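Local coordinates for protein antigen 43 (Escherichia coli, PDB 4KH3) that self-associates between neighbouring cells as an autotransporter adhesin, driving bacterial clumping and probably aiding biofilm formation, at residues A[294-299]-A[313-318]. Sequence-based numbering, arbitrary orientation.
Sequences VLENGG and RVDDGG
Val294 and Leu295 pair in parallel with Arg313 and Val314 on successive rungs of the beta-helical alpha domain of this autotransporter, and the contact carries on round the corner where each short strand turns into the next, 300-303 and 319-322. The N-H of Leu295 goes to Arg313 O at 2.8 Å, and Leu295 O receives the amide of Asp315. Past the strands the turns differ in type, I' from Glu296 to Gly299 and II from Asp315 to Gly318, yet they stay hydrogen-bonded. Asn297 N points almost straight at Asp316 O (2.9 Å, 172° at the hydrogen), whereas Gly298 N comes to Gly317 O from above the carbonyl plane. At Gly318 there is no room for a side chain on the side facing Leu295: its CA sits 3.2 Å from Leu295 O in a CA-H...O contact. Leu295 and Val314 turn to the interior face, meeting loosely at CD1 and CG2 and both packing on Leu320 of strand 319-322. On the other face CG2 of Val294 lies 4.0 Å from Arg313 CB. The side chains of Glu296 and Asp315 run side by side, pointing the same way, their carboxylate planes 43° apart, with Glu296 OE1 3.6 Å from Asp315 OD2. Arg279 forms salt bridges to both of these oxygens, which probably offsets the repulsion, and Gly263 N donates to Glu296 OE2. The bend of Arg313 at chi2 (72°) turns its guanidinium toward the same Asp315, in a salt bridge from NE to OD1 modelled rather short at 2.5 Å. At the far end of the turns one water bridges the rungs, donating to Gly299 O and to Gly317 O, each at 2.7 Å.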
loop_
_atom_site.group_PDB
_atom_site.type_symbol
_atom_site.label_atom_id
_atom_site.label_comp_id
_atom_site.label_asym_id
_atom_site.label_seq_id
_atom_site.Cartn_x
_atom_site.Cartn_y
_atom_site.Cartn_z
ATOM N N VAL A 294 15.531 -4.863 -6.759
ATOM C CA VAL A 294 14.813 -5.966 -7.384
ATOM C C VAL A 294 13.329 -5.726 -7.173
ATOM O O VAL A 294 12.881 -5.479 -6.045
ATOM C CB VAL A 294 15.237 -7.328 -6.793
ATOM C CG1 VAL A 294 14.234 -8.438 -7.169
ATOM C CG2 VAL A 294 16.643 -7.682 -7.253
ATOM N N LEU A 295 12.578 -5.786 -8.266
ATOM C CA LEU A 295 11.176 -5.417 -8.273
ATOM C C LEU A 295 10.298 -6.550 -8.760
ATOM O O LEU A 295 10.306 -6.873 -9.940
ATOM C CB LEU A 295 10.968 -4.224 -9.202
ATOM C CG LEU A 295 11.684 -2.925 -8.845
ATOM C CD1 LEU A 295 11.513 -1.929 -9.999
ATOM C CD2 LEU A 295 11.141 -2.363 -7.550
ATOM N N GLU A 296 9.518 -7.135 -7.857
ATOM C CA GLU A 296 8.583 -8.192 -8.235
ATOM C C GLU A 296 7.364 -8.170 -7.320
ATOM O O GLU A 296 7.388 -7.520 -6.278
ATOM C CB GLU A 296 9.282 -9.553 -8.188
ATOM C CG GLU A 296 10.020 -9.825 -6.879
ATOM C CD GLU A 296 11.084 -10.911 -7.000
ATOM O OE1 GLU A 296 11.302 -11.449 -8.110
ATOM O OE2 GLU A 296 11.717 -11.224 -5.977
ATOM N N ASN A 297 6.294 -8.850 -7.728
ATOM C CA ASN A 297 5.126 -9.057 -6.866
ATOM C C ASN A 297 4.479 -7.799 -6.333
ATOM O O ASN A 297 4.050 -7.761 -5.176
ATOM C CB ASN A 297 5.489 -9.920 -5.663
ATOM C CG ASN A 297 5.298 -11.374 -5.924
ATOM O OD1 ASN A 297 4.690 -11.761 -6.926
ATOM N ND2 ASN A 297 5.800 -12.205 -5.019
ATOM N N GLY A 298 4.411 -6.767 -7.157
ATOM C CA GLY A 298 3.852 -5.515 -6.700
ATOM C C GLY A 298 4.928 -4.500 -6.385
ATOM O O GLY A 298 4.616 -3.330 -6.154
ATOM N N GLY A 299 6.188 -4.938 -6.376
ATOM C CA GLY A 299 7.304 -4.018 -6.212
ATOM C C GLY A 299 7.275 -2.935 -7.281
ATOM O O GLY A 299 6.784 -3.149 -8.397
ATOM N N ARG A 313 16.436 -4.950 -11.474
ATOM C CA ARG A 313 15.815 -6.170 -11.980
ATOM C C ARG A 313 14.281 -6.027 -11.905
ATOM O O ARG A 313 13.718 -5.767 -10.844
ATOM C CB ARG A 313 16.327 -7.379 -11.197
ATOM C CG ARG A 313 15.676 -8.691 -11.553
ATOM C CD ARG A 313 16.116 -9.187 -12.907
ATOM N NE ARG A 313 15.348 -10.362 -13.296
ATOM C CZ ARG A 313 15.321 -10.872 -14.522
ATOM N NH1 ARG A 313 16.026 -10.305 -15.495
ATOM N NH2 ARG A 313 14.576 -11.947 -14.774
ATOM N N VAL A 314 13.605 -6.135 -13.040
ATOM C CA VAL A 314 12.160 -5.975 -13.050
ATOM C C VAL A 314 11.495 -7.285 -13.433
ATOM O O VAL A 314 11.431 -7.630 -14.612
ATOM C CB VAL A 314 11.719 -4.883 -14.023
ATOM C CG1 VAL A 314 10.267 -4.515 -13.773
ATOM C CG2 VAL A 314 12.617 -3.651 -13.884
ATOM N N ASP A 315 11.002 -8.008 -12.431
ATOM C CA ASP A 315 10.426 -9.326 -12.653
ATOM C C ASP A 315 8.930 -9.355 -12.531
ATOM O O ASP A 315 8.278 -8.321 -12.493
ATOM C CB ASP A 315 11.000 -10.347 -11.681
ATOM C CG ASP A 315 12.386 -10.749 -12.049
ATOM O OD1 ASP A 315 12.809 -10.364 -13.158
ATOM O OD2 ASP A 315 13.045 -11.442 -11.247
ATOM N N ASP A 316 8.406 -10.569 -12.446
ATOM C CA ASP A 316 6.980 -10.803 -12.526
ATOM C C ASP A 316 6.212 -9.974 -11.504
ATOM O O ASP A 316 6.316 -10.208 -10.307
ATOM C CB ASP A 316 6.682 -12.290 -12.343
ATOM C CG ASP A 316 5.259 -12.646 -12.734
ATOM O OD1 ASP A 316 4.643 -11.869 -13.504
ATOM O OD2 ASP A 316 4.759 -13.695 -12.272
ATOM N N GLY A 317 5.449 -9.002 -11.989
ATOM C CA GLY A 317 4.668 -8.150 -11.118
ATOM C C GLY A 317 5.431 -6.921 -10.658
ATOM O O GLY A 317 4.898 -6.089 -9.922
ATOM N N GLY A 318 6.684 -6.804 -11.087
ATOM C CA GLY A 318 7.467 -5.615 -10.809
ATOM C C GLY A 318 7.212 -4.482 -11.794
ATOM O O GLY A 318 6.931 -4.714 -12.976
HETATM O O HOH W 1 4.409 -3.461 -9.674
#